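Local coordinates for general odorant-binding protein 28a (Drosophila melanogaster, PDB 6QQ4) that is a secreted carrier protein that probably binds small odorants or pheromones and takes part in detecting the floral odour beta-ionone, at residues Asp24-Glu29 with Ala36-Gly41; Cys43-Val48 with Ala103-Gly108; Lys71-Asn76 with Thr109-Glu114; Leu81-Glu86 with Lys116-Leu121. All coordinates share one frame; numbering follows the deposited sequence.

Interaction 1: Asp24-Glu29 with Ala36-Gly41; sequences DADLQE and ASTYAG
D26 and E29, one helical turn apart on helix 24-31, make a polar contact with S37 and T38, which lie where the chain turns into helix 39-52. The contact joins two consecutive helices of an all-helical odorant-binding protein and is a worked example of carboxylates from one helix gripping the start of the next.

E29 does so with both oxygens. Its extended side chain brings the carboxylate beside S37, and each oxygen takes a bond on its syn side, not far from the carboxylate plane: OE1 from the backbone N of S37 at 2.8 Å, nearly straight at 165°, and OE2 from S37 OG at 2.5 Å, a short distance whose exact value is not to be pressed. The result is a two-point grip that would resist rotation of the carboxylate.

T38 is the N-cap of helix 39-52. Its OG1 lies between the backbone N and the carbonyl carbon (chi1 71°), where it accepts from the N of G41 at 3.1 Å while donating to OD1 of D26 at 2.8 Å. The D26 and T38 side chains cross at about a right angle, and the hydroxyl comes in from above the carboxylate plane, 39° out of it. D26 thus gives the capping oxygen a second bond and probably steadies it. D26 CG also packs against G41 CA at 4.0 Å.

D26 OD2 additionally accepts from the backbone N of T23. Behind this polar seam, L27 packs on helix 2-20 and on L44 of helix 39-52, whereas Y39 turns to helix 100-117, touching C101 and E102.

Interaction 2: Cys43-Val48 with Ala103-Gly108; sequences CLRACV and AAEAYG
E105 reaches R45 because its CG stands anti to the backbone N (chi1 -174°) and the chain then bends at chi2 (59°), swinging the carboxylate across to helix 39-52; R45 keeps its CG beside its own backbone N and runs extended from CG to NE. The two helices belong to the all-helical PBP/GOBP fold and meet almost perpendicularly, their segment axes crossing at 82° and coming within 8.3 Å.

The charged pair is loose. NH1 of R45 lies 3.4 Å from OE1 of E105, a salt bridge whose hydrogen bond is weak, and OE1 sits closer to the CD of R45, at 3.2 Å. The guanidinium and carboxylate planes are steeply inclined to each other. Each group has a stronger partner in the chain before helix 39-52: R45 NH1 donates to the carbonyl O of Q34, and E105 OE2 accepts from the backbone N of A36. R45 also lies about 4 Å, nearest atoms, from a pentaethylene glycol, probably from the crystallisation liquor.

Disulfides from C43 to C101 and from C47 to C16 fasten helix 39-52 to helices 100-117 and 2-20. Small residues permit the close crossing: the methyl CB of A104 rests 3.5 Å from A46 CA and 3.7 Å from A46 CB.

Interaction 3: Lys71-Asn76 with Thr109-Glu114; sequences KQYTGN and TCFRGE
Y73 and F111 meet between backbones that stay far apart, their CA atoms 10.0 Å from each other. The segment 71-76 holds the last, irregular turn of helix 66-74, in which the amides of Q72 and Y73 miss their helical bonds, and the helix finishes at G75, which leaves helical geometry with positive phi (84°). The segment 109-114, by contrast, is regular helix.

Two aromatic rings bridge this gap. Both are carried with CG beside the backbone N, and the F111 ring turns its edge toward the face of Y73 in an offset edge-to-face pair, with centroids 5.5 Å apart and planes at 79°. The offset puts the contact at the phenol end of the tyrosine: CE2 of F111 approaches Y73 CZ at 3.9 Å, and Y73 OH at 3.6 Å, with this oxygen near the plane of the phenylalanine ring.

Y73 also packs on M49 and I52, and F111 on I87 and C91, the latter disulfide-bonded to C110. A pentaethylene glycol, probably from the crystallisation liquor, lies about 4 Å, nearest atoms, from F111, consistent with F111 lining the helix-walled cavity in which odorant-binding proteins hold ligands.

Interaction 4: Leu81-Glu86 with Lys116-Leu121; sequences LKIALE and KKHGLL
I83 carries an apolar contact with H118 and L120, by which the C-terminal tail of this PBP/GOBP-family helical fold lies against helix 78-91. The work falls to its branch methyl: chi1 of -63° places CG1 beside the backbone N and leaves CG2 opposite that N, and this CG2 is the methyl that meets the tail. It touches H118 CB at 3.7 Å and L120 CD1 at 3.9 Å; in each pair the two side chains point in opposite senses and lie alongside one another. The other end of I83 takes part too, with CD1 lying 3.9 Å from the carbonyl O of H118. L120 is also about 5 Å, nearest atoms, from the pentaethylene glycol, a probable crystallisation component.

The turn of the tail is a matter of backbone. H118 is the first residue past helix 100-117 to depart from helical angles, and G119 follows with positive phi (79°). After this change of course the CB atoms of H118 and L120 both point toward helix 78-91, while a backbone hydrogen bond between L121 and A115 ties the terminus back to the helix.

Charged and polar groups contribute little across the contact. K82 NZ bridges to E86 OE2 at 3.2 Å along its own helix, one turn on. E86 OE1 stays 5.3 Å from H118 NE2, too far for a direct bond. Between the segments one water makes two weak links, 3.5 Å from the carbonyl O of E86 and 3.4 Å from H118 NE2.

Overall arrangement
From the N terminus, interaction 1 comes first and is local: it closes the short loop between helices 24-31 and 39-52 before any other contact opens. The remaining three open in order at 43-48, 71-76 and 81-86 and close in the same order along helix 100-117 and its tail, so each crosses the others. Helix 100-117 thereby ties helices 39-52, 66-74 and 78-91 together in turn. Neighbouring contacts touch: R45 of interaction 2 packs against E29 at the end of segment 24-29, E105 approaches R112 of interaction 3, and T74 packs on L81 of interaction 4. Interactions 1 and 4 lie on opposite sides of the chain's centre, their centres about 23 Å apart.

Interaction 1: Asp24-Glu29 with Ala36-Gly41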
loop_
_atom_site.group_PDB
_atom_site.type_symbol
_atom_site.label_atom_id
_atom_site.label_comp_id
_atom_site.label_asym_id
_atom_site.label_seq_id
_atom_site.Cartn_x
_atom_site.Cartn_y
_atom_site.Cartn_z
ATOM N N ASP A 24 -8.373 8.079 13.484
ATOM C CA ASP A 24 -7.084 8.741 13.385
ATOM C C ASP A 24 -5.940 7.805 13.768
ATOM O O ASP A 24 -4.850 7.928 13.229
ATOM C CB ASP A 24 -7.033 9.991 14.260
ATOM C CG ASP A 24 -7.589 11.222 13.563
ATOM O OD1 ASP A 24 -8.605 11.114 12.841
ATOM O OD2 ASP A 24 -6.988 12.304 13.719
ATOM N N ALA A 25 -6.180 6.882 14.696
ATOM C CA ALA A 25 -5.129 5.942 15.085
ATOM C C ALA A 25 -4.764 5.064 13.887
ATOM O O ALA A 25 -3.590 4.747 13.671
ATOM C CB ALA A 25 -5.570 5.086 16.261
ATOM N N ASP A 26 -5.786 4.691 13.113
ATOM C CA ASP A 26 -5.591 3.875 11.921
ATOM C C ASP A 26 -4.778 4.607 10.870
ATOM O O ASP A 26 -3.927 4.016 10.198
ATOM C CB ASP A 26 -6.928 3.463 11.324
ATOM C CG ASP A 26 -7.690 2.527 12.206
ATOM O OD1 ASP A 26 -7.058 1.675 12.870
ATOM O OD2 ASP A 26 -8.932 2.632 12.226
ATOM N N LEU A 27 -5.080 5.886 10.700
ATOM C CA LEU A 27 -4.332 6.745 9.795
ATOM C C LEU A 27 -2.860 6.857 10.221
ATOM O O LEU A 27 -1.962 6.835 9.386
ATOM C CB LEU A 27 -4.970 8.131 9.745
ATOM C CG LEU A 27 -4.782 8.939 8.472
ATOM C CD1 LEU A 27 -5.470 8.219 7.338
ATOM C CD2 LEU A 27 -5.348 10.343 8.647
ATOM N N GLN A 28 -2.618 6.974 11.523
ATOM C CA GLN A 28 -1.245 7.125 12.020
ATOM C C GLN A 28 -0.417 5.863 11.777
ATOM O O GLN A 28 0.742 5.944 11.356
ATOM C CB GLN A 28 -1.241 7.490 13.509
ATOM C CG GLN A 28 -0.408 8.738 13.827
ATOM C CD GLN A 28 -0.699 9.311 15.206
ATOM O OE1 GLN A 28 -1.839 9.288 15.676
ATOM N NE2 GLN A 28 0.334 9.832 15.861
ATOM N N GLU A 29 -1.012 4.698 12.007
ATOM C CA GLU A 29 -0.328 3.448 11.681
ATOM C C GLU A 29 0.114 3.406 10.220
ATOM O O GLU A 29 1.194 2.903 9.909
ATOM C CB GLU A 29 -1.217 2.243 11.993
ATOM C CG GLU A 29 -1.526 2.118 13.452
ATOM C CD GLU A 29 -2.219 0.816 13.810
ATOM O OE1 GLU A 29 -2.878 0.205 12.942
ATOM O OE2 GLU A 29 -2.084 0.400 14.973
ATOM N N ALA A 36 -1.488 -2.926 10.255
ATOM C CA ALA A 36 -2.778 -2.460 10.742
ATOM C C ALA A 36 -3.135 -3.244 11.995
ATOM O O ALA A 36 -3.149 -4.466 11.966
ATOM C CB ALA A 36 -3.858 -2.628 9.674
ATOM N N SER A 37 -3.423 -2.552 13.094
ATOM C CA SER A 37 -3.782 -3.243 14.331
ATOM C C SER A 37 -5.292 -3.455 14.446
ATOM O O SER A 37 -5.752 -4.105 15.377
ATOM C CB SER A 37 -3.265 -2.472 15.552
ATOM O OG SER A 37 -3.914 -1.224 15.671
ATOM N N THR A 38 -6.061 -2.918 13.498
ATOM C CA THR A 38 -7.515 -3.110 13.462
ATOM C C THR A 38 -7.968 -3.534 12.070
ATOM O O THR A 38 -7.273 -3.285 11.092
ATOM C CB THR A 38 -8.291 -1.820 13.860
ATOM O OG1 THR A 38 -8.176 -0.849 12.823
ATOM C CG2 THR A 38 -7.741 -1.209 15.164
ATOM N N TYR A 39 -9.137 -4.170 11.987
ATOM C CA TYR A 39 -9.707 -4.615 10.709
ATOM C C TYR A 39 -10.061 -3.431 9.816
ATOM O O TYR A 39 -9.852 -3.466 8.602
ATOM C CB TYR A 39 -10.943 -5.481 10.959
ATOM C CG TYR A 39 -11.558 -6.079 9.724
ATOM C CD1 TYR A 39 -10.951 -7.142 9.062
ATOM C CD2 TYR A 39 -12.745 -5.583 9.219
ATOM C CE1 TYR A 39 -11.506 -7.680 7.929
ATOM C CE2 TYR A 39 -13.317 -6.118 8.101
ATOM C CZ TYR A 39 -12.698 -7.152 7.450
ATOM O OH TYR A 39 -13.305 -7.653 6.323
ATOM N N ALA A 40 -10.620 -2.390 10.429
ATOM C CA ALA A 40 -10.951 -1.165 9.712
ATOM C C ALA A 40 -9.707 -0.557 9.062
ATOM O O ALA A 40 -9.769 -0.035 7.953
ATOM C CB ALA A 40 -11.600 -0.162 10.660
ATOM N N GLY A 41 -8.580 -0.613 9.769
ATOM C CA GLY A 41 -7.320 -0.144 9.229
ATOM C C GLY A 41 -6.873 -0.988 8.044
ATOM O O GLY A 41 -6.297 -0.478 7.091
#

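Interaction 2: Cys43-Val48 with Ala103-Gly108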
loop_
_atom_site.group_PDB
_atom_site.type_symbol
_atom_site.label_atom_id
_atom_site.label_comp_id
_atom_site.label_asym_id
_atom_site.label_seq_id
_atom_site.Cartn_x
_atom_site.Cartn_y
_atom_site.Cartn_z
ATOM N N CYS A 43 -9.056 -2.435 6.101
ATOM C CA CYS A 43 -9.984 -2.027 5.059
ATOM C C CYS A 43 -9.607 -0.614 4.569
ATOM O O CYS A 43 -9.794 -0.293 3.402
ATOM C CB CYS A 43 -11.432 -2.072 5.555
ATOM S SG CYS A 43 -12.110 -3.739 5.780
ATOM N N LEU A 44 -9.081 0.228 5.455
ATOM C CA LEU A 44 -8.613 1.547 5.027
ATOM C C LEU A 44 -7.540 1.337 3.958
ATOM O O LEU A 44 -7.590 1.893 2.869
ATOM C CB LEU A 44 -8.067 2.359 6.204
ATOM C CG LEU A 44 -7.409 3.709 5.884
ATOM C CD1 LEU A 44 -8.406 4.661 5.226
ATOM C CD2 LEU A 44 -6.818 4.334 7.135
ATOM N N ARG A 45 -6.590 0.478 4.266
ATOM C CA ARG A 45 -5.521 0.182 3.334
ATOM C C ARG A 45 -6.010 -0.393 2.012
ATOM O O ARG A 45 -5.470 -0.042 0.962
ATOM C CB ARG A 45 -4.521 -0.752 3.998
ATOM C CG ARG A 45 -3.750 0.011 5.063
ATOM C CD ARG A 45 -3.096 -0.883 6.084
ATOM N NE ARG A 45 -2.704 -0.112 7.262
ATOM C CZ ARG A 45 -1.532 -0.241 7.879
ATOM N NH1 ARG A 45 -0.638 -1.122 7.420
ATOM N NH2 ARG A 45 -1.259 0.510 8.940
ATOM N N ALA A 46 -7.037 -1.237 2.043
ATOM C CA ALA A 46 -7.620 -1.762 0.796
ATOM C C ALA A 46 -8.175 -0.632 -0.062
ATOM O O ALA A 46 -8.012 -0.625 -1.273
ATOM C CB ALA A 46 -8.719 -2.769 1.091
ATOM N N CYS A 47 -8.833 0.313 0.594
ATOM C CA CYS A 47 -9.475 1.433 -0.084
ATOM C C CYS A 47 -8.433 2.334 -0.758
ATOM O O CYS A 47 -8.626 2.804 -1.878
ATOM C CB CYS A 47 -10.323 2.233 0.907
ATOM S SG CYS A 47 -11.212 3.671 0.193
ATOM N N VAL A 48 -7.324 2.568 -0.076
ATOM C CA VAL A 48 -6.229 3.316 -0.673
ATOM C C VAL A 48 -5.591 2.566 -1.852
ATOM O O VAL A 48 -5.391 3.137 -2.922
ATOM C CB VAL A 48 -5.149 3.635 0.371
ATOM C CG1 VAL A 48 -3.918 4.208 -0.302
ATOM C CG2 VAL A 48 -5.708 4.606 1.404
ATOM N N ALA A 103 -6.606 -9.071 2.327
ATOM C CA ALA A 103 -5.669 -9.235 1.210
ATOM C C ALA A 103 -4.761 -8.014 1.072
ATOM O O ALA A 103 -3.562 -8.163 0.799
ATOM C CB ALA A 103 -6.406 -9.484 -0.072
ATOM N N ALA A 104 -5.326 -6.819 1.256
ATOM C CA ALA A 104 -4.546 -5.579 1.195
ATOM C C ALA A 104 -3.446 -5.581 2.247
ATOM O O ALA A 104 -2.313 -5.180 1.975
ATOM C CB ALA A 104 -5.424 -4.376 1.371
ATOM N N GLU A 105 -3.759 -6.078 3.435
ATOM C CA GLU A 105 -2.775 -6.102 4.508
ATOM C C GLU A 105 -1.702 -7.181 4.323
ATOM O O GLU A 105 -0.553 -7.001 4.734
ATOM C CB GLU A 105 -3.476 -6.292 5.854
ATOM C CG GLU A 105 -2.572 -6.180 7.046
ATOM C CD GLU A 105 -1.864 -4.829 7.132
ATOM O OE1 GLU A 105 -2.246 -3.900 6.401
ATOM O OE2 GLU A 105 -0.939 -4.684 7.962
ATOM N N ALA A 106 -2.069 -8.304 3.722
ATOM C CA ALA A 106 -1.075 -9.326 3.437
ATOM C C ALA A 106 -0.103 -8.802 2.370
ATOM O O ALA A 106 1.089 -9.033 2.455
ATOM C CB ALA A 106 -1.727 -10.610 2.996
ATOM N N TYR A 107 -0.609 -8.069 1.382
ATOM C CA TYR A 107 0.282 -7.374 0.451
ATOM C C TYR A 107 1.145 -6.323 1.150
ATOM O O TYR A 107 2.327 -6.199 0.853
ATOM C CB TYR A 107 -0.527 -6.716 -0.683
ATOM C CG TYR A 107 -1.072 -7.705 -1.674
ATOM C CD1 TYR A 107 -0.257 -8.692 -2.220
ATOM C CD2 TYR A 107 -2.410 -7.676 -2.049
ATOM C CE1 TYR A 107 -0.756 -9.612 -3.112
ATOM C CE2 TYR A 107 -2.923 -8.594 -2.935
ATOM C CZ TYR A 107 -2.095 -9.558 -3.467
ATOM O OH TYR A 107 -2.605 -10.469 -4.366
ATOM N N GLY A 108 0.551 -5.566 2.074
ATOM C CA GLY A 108 1.267 -4.526 2.808
ATOM C C GLY A 108 2.391 -5.077 3.669
ATOM O O GLY A 108 3.466 -4.497 3.767
#

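Interaction 3: Lys71-Asn76 with Thr109-Glu114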
loop_
_atom_site.group_PDB
_atom_site.type_symbol
_atom_site.label_atom_id
_atom_site.label_comp_id
_atom_site.label_asym_id
_atom_site.label_seq_id
_atom_site.Cartn_x
_atom_site.Cartn_y
_atom_site.Cartn_z
ATOM N N LYS A 71 5.450 4.807 -8.233
ATOM C CA LYS A 71 5.792 6.188 -7.887
ATOM C C LYS A 71 4.841 6.757 -6.829
ATOM O O LYS A 71 5.139 7.781 -6.213
ATOM C CB LYS A 71 5.799 7.087 -9.129
ATOM C CG LYS A 71 4.441 7.620 -9.527
ATOM C CD LYS A 71 4.581 8.810 -10.466
ATOM C CE LYS A 71 3.255 9.543 -10.623
ATOM N NZ LYS A 71 3.182 10.364 -11.864
ATOM N N GLN A 72 3.705 6.089 -6.617
ATOM C CA GLN A 72 2.770 6.472 -5.557
ATOM C C GLN A 72 3.282 6.031 -4.191
ATOM O O GLN A 72 2.715 6.403 -3.164
ATOM C CB GLN A 72 1.378 5.873 -5.790
ATOM C CG GLN A 72 0.764 6.203 -7.136
ATOM C CD GLN A 72 0.844 7.680 -7.475
ATOM O OE1 GLN A 72 1.410 8.061 -8.501
ATOM N NE2 GLN A 72 0.266 8.521 -6.619
ATOM N N TYR A 73 4.350 5.237 -4.185
ATOM C CA TYR A 73 4.951 4.755 -2.945
ATOM C C TYR A 73 6.336 5.365 -2.663
ATOM O O TYR A 73 6.690 5.624 -1.512
ATOM C CB TYR A 73 5.081 3.229 -2.975
ATOM C CG TYR A 73 3.812 2.451 -2.697
ATOM C CD1 TYR A 73 3.424 2.158 -1.393
ATOM C CD2 TYR A 73 3.022 1.977 -3.739
ATOM C CE1 TYR A 73 2.277 1.430 -1.133
ATOM C CE2 TYR A 73 1.872 1.247 -3.488
ATOM C CZ TYR A 73 1.506 0.974 -2.184
ATOM O OH TYR A 73 0.362 0.251 -1.934
ATOM N N THR A 74 7.122 5.582 -3.712
ATOM C CA THR A 74 8.525 5.957 -3.541
ATOM C C THR A 74 8.890 7.332 -4.104
ATOM O O THR A 74 9.971 7.862 -3.819
ATOM C CB THR A 74 9.449 4.921 -4.212
ATOM O OG1 THR A 74 9.239 4.949 -5.629
ATOM C CG2 THR A 74 9.159 3.520 -3.687
ATOM N N GLY A 75 8.000 7.900 -4.912
ATOM C CA GLY A 75 8.317 9.115 -5.636
ATOM C C GLY A 75 9.063 8.797 -6.919
ATOM O O GLY A 75 9.210 7.628 -7.280
ATOM N N ASN A 76 9.545 9.832 -7.597
ATOM C CA ASN A 76 10.127 9.685 -8.929
ATOM C C ASN A 76 11.574 9.180 -8.975
ATOM O O ASN A 76 12.049 8.798 -10.047
ATOM C CB ASN A 76 10.044 11.023 -9.676
ATOM C CG ASN A 76 8.739 11.189 -10.441
ATOM O OD1 ASN A 76 8.689 10.971 -11.650
ATOM N ND2 ASN A 76 7.677 11.570 -9.738
ATOM N N THR A 109 2.131 -6.217 4.297
ATOM C CA THR A 109 3.156 -6.962 5.003
ATOM C C THR A 109 4.324 -7.272 4.073
ATOM O O THR A 109 5.493 -7.087 4.423
ATOM C CB THR A 109 2.590 -8.269 5.567
ATOM O OG1 THR A 109 1.538 -7.958 6.493
ATOM C CG2 THR A 109 3.679 -9.041 6.279
ATOM N N CYS A 110 4.005 -7.722 2.870
ATOM C CA CYS A 110 5.048 -8.064 1.910
ATOM C C CYS A 110 5.841 -6.812 1.491
ATOM O O CYS A 110 7.089 -6.810 1.448
ATOM C CB CYS A 110 4.437 -8.732 0.678
ATOM S SG CYS A 110 5.666 -9.397 -0.463
ATOM N N PHE A 111 5.102 -5.750 1.202
ATOM C CA PHE A 111 5.705 -4.470 0.859
ATOM C C PHE A 111 6.700 -4.003 1.919
ATOM O O PHE A 111 7.835 -3.663 1.597
ATOM C CB PHE A 111 4.629 -3.402 0.657
ATOM C CG PHE A 111 3.807 -3.593 -0.600
ATOM C CD1 PHE A 111 4.122 -4.584 -1.506
ATOM C CD2 PHE A 111 2.729 -2.765 -0.869
ATOM C CE1 PHE A 111 3.363 -4.754 -2.667
ATOM C CE2 PHE A 111 1.972 -2.925 -2.018
ATOM C CZ PHE A 111 2.285 -3.913 -2.918
ATOM N N ARG A 112 6.258 -3.971 3.172
ATOM C CA ARG A 112 7.092 -3.495 4.259
ATOM C C ARG A 112 8.275 -4.403 4.466
ATOM O O ARG A 112 9.371 -3.932 4.742
ATOM C CB ARG A 112 6.305 -3.401 5.556
ATOM C CG ARG A 112 5.238 -2.349 5.560
ATOM C CD ARG A 112 4.773 -2.067 6.978
ATOM N NE ARG A 112 4.465 -3.299 7.676
ATOM C CZ ARG A 112 3.301 -3.931 7.590
ATOM N NH1 ARG A 112 2.311 -3.427 6.850
ATOM N NH2 ARG A 112 3.126 -5.058 8.260
ATOM N N GLY A 113 8.030 -5.709 4.358
ATOM C CA GLY A 113 9.063 -6.708 4.551
ATOM C C GLY A 113 10.174 -6.529 3.542
ATOM O O GLY A 113 11.346 -6.449 3.902
ATOM N N GLU A 114 9.791 -6.457 2.273
ATOM C CA GLU A 114 10.750 -6.322 1.194
ATOM C C GLU A 114 11.446 -4.969 1.287
ATOM O O GLU A 114 12.646 -4.857 1.049
ATOM C CB GLU A 114 10.050 -6.487 -0.155
ATOM C CG GLU A 114 9.524 -7.888 -0.377
ATOM C CD GLU A 114 10.644 -8.902 -0.330
ATOM O OE1 GLU A 114 11.631 -8.703 -1.075
ATOM O OE2 GLU A 114 10.554 -9.873 0.457
#

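Interaction 4: Leu81-Glu86 with Lys116-Leu121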
loop_
_atom_site.group_PDB
_atom_site.type_symbol
_atom_site.label_atom_id
_atom_site.label_comp_id
_atom_site.label_asym_id
_atom_site.label_seq_id
_atom_site.Cartn_x
_atom_site.Cartn_y
_atom_site.Cartn_z
ATOM N N LEU A 81 12.689 3.859 -7.080
ATOM C CA LEU A 81 11.577 3.474 -7.930
ATOM C C LEU A 81 11.798 2.093 -8.483
ATOM O O LEU A 81 10.876 1.291 -8.534
ATOM C CB LEU A 81 11.405 4.475 -9.069
ATOM C CG LEU A 81 10.044 4.679 -9.715
ATOM C CD1 LEU A 81 8.939 4.474 -8.713
ATOM C CD2 LEU A 81 9.996 6.094 -10.271
ATOM N N LYS A 82 13.036 1.813 -8.883
ATOM C CA LYS A 82 13.362 0.514 -9.441
ATOM C C LYS A 82 13.077 -0.578 -8.419
ATOM O O LYS A 82 12.522 -1.611 -8.759
ATOM C CB LYS A 82 14.828 0.457 -9.885
ATOM C CG LYS A 82 15.268 -0.913 -10.407
ATOM C CD LYS A 82 16.775 -0.969 -10.675
ATOM C CE LYS A 82 17.595 -0.647 -9.418
ATOM N NZ LYS A 82 17.277 -1.521 -8.233
ATOM N N ILE A 83 13.456 -0.339 -7.168
ATOM C CA ILE A 83 13.273 -1.332 -6.111
ATOM C C ILE A 83 11.796 -1.653 -5.862
ATOM O O ILE A 83 11.417 -2.818 -5.732
ATOM C CB ILE A 83 13.908 -0.857 -4.806
ATOM C CG1 ILE A 83 15.421 -0.705 -4.981
ATOM C CG2 ILE A 83 13.575 -1.820 -3.668
ATOM C CD1 ILE A 83 16.129 -0.243 -3.732
ATOM N N ALA A 84 10.972 -0.615 -5.793
ATOM C CA ALA A 84 9.531 -0.782 -5.621
ATOM C C ALA A 84 8.958 -1.659 -6.723
ATOM O O ALA A 84 8.153 -2.561 -6.466
ATOM C CB ALA A 84 8.842 0.562 -5.612
ATOM N N LEU A 85 9.382 -1.392 -7.954
ATOM C CA LEU A 85 8.973 -2.211 -9.080
ATOM C C LEU A 85 9.273 -3.671 -8.805
ATOM O O LEU A 85 8.441 -4.538 -9.050
ATOM C CB LEU A 85 9.669 -1.755 -10.359
ATOM C CG LEU A 85 9.014 -0.559 -11.049
ATOM C CD1 LEU A 85 9.960 0.067 -12.059
ATOM C CD2 LEU A 85 7.713 -1.004 -11.712
ATOM N N GLU A 86 10.458 -3.939 -8.265
ATOM C CA GLU A 86 10.845 -5.309 -7.967
ATOM C C GLU A 86 10.025 -5.864 -6.809
ATOM O O GLU A 86 9.708 -7.049 -6.785
ATOM C CB GLU A 86 12.336 -5.384 -7.660
ATOM C CG GLU A 86 13.191 -5.006 -8.859
ATOM C CD GLU A 86 14.654 -4.809 -8.515
ATOM O OE1 GLU A 86 15.171 -5.528 -7.633
ATOM O OE2 GLU A 86 15.284 -3.923 -9.130
ATOM N N LYS A 116 12.155 -3.312 3.907
ATOM C CA LYS A 116 13.167 -3.369 4.967
ATOM C C LYS A 116 14.398 -4.115 4.512
ATOM O O LYS A 116 15.522 -3.729 4.819
ATOM C CB LYS A 116 12.610 -4.036 6.218
ATOM C CG LYS A 116 11.571 -3.214 6.944
ATOM C CD LYS A 116 10.804 -4.120 7.903
ATOM C CE LYS A 116 9.778 -3.350 8.712
ATOM N NZ LYS A 116 10.439 -2.456 9.681
ATOM N N LYS A 117 14.173 -5.200 3.783
ATOM C CA LYS A 117 15.255 -5.999 3.226
ATOM C C LYS A 117 16.103 -5.181 2.242
ATOM O O LYS A 117 17.331 -5.208 2.305
ATOM C CB LYS A 117 14.667 -7.241 2.562
ATOM C CG LYS A 117 15.630 -8.098 1.765
ATOM C CD LYS A 117 15.128 -9.536 1.687
ATOM C CE LYS A 117 13.616 -9.606 1.476
ATOM N NZ LYS A 117 13.116 -11.018 1.334
ATOM N N HIS A 118 15.443 -4.419 1.374
ATOM C CA HIS A 118 16.121 -3.639 0.332
ATOM C C HIS A 118 16.543 -2.225 0.734
ATOM O O HIS A 118 16.957 -1.429 -0.120
ATOM C CB HIS A 118 15.229 -3.550 -0.907
ATOM C CG HIS A 118 15.062 -4.853 -1.615
ATOM N ND1 HIS A 118 16.134 -5.581 -2.088
ATOM C CD2 HIS A 118 13.953 -5.564 -1.930
ATOM C CE1 HIS A 118 15.693 -6.688 -2.658
ATOM N NE2 HIS A 118 14.373 -6.703 -2.574
ATOM N N GLY A 119 16.435 -1.907 2.021
ATOM C CA GLY A 119 16.877 -0.620 2.529
ATOM C C GLY A 119 15.952 0.571 2.318
ATOM O O GLY A 119 16.325 1.708 2.612
ATOM N N LEU A 120 14.751 0.335 1.804
ATOM C CA LEU A 120 13.756 1.402 1.730
ATOM C C LEU A 120 13.101 1.649 3.087
ATOM O O LEU A 120 12.683 2.768 3.396
ATOM C CB LEU A 120 12.686 1.059 0.702
ATOM C CG LEU A 120 13.033 1.267 -0.764
ATOM C CD1 LEU A 120 11.825 0.932 -1.617
ATOM C CD2 LEU A 120 13.480 2.696 -1.001
ATOM N N LEU A 121 13.029 0.581 3.880
ATOM C CA LEU A 121 12.324 0.528 5.168
ATOM C C LEU A 121 10.954 1.183 5.148
ATOM O O LEU A 121 10.078 0.793 5.923
ATOM C CB LEU A 121 13.174 1.145 6.283
ATOM C CG LEU A 121 14.068 0.139 7.009
ATOM C CD1 LEU A 121 15.231 -0.287 6.107
ATOM C CD2 LEU A 121 14.597 0.706 8.325
HETATM O O HOH W 1 11.402 -7.632 -3.816
#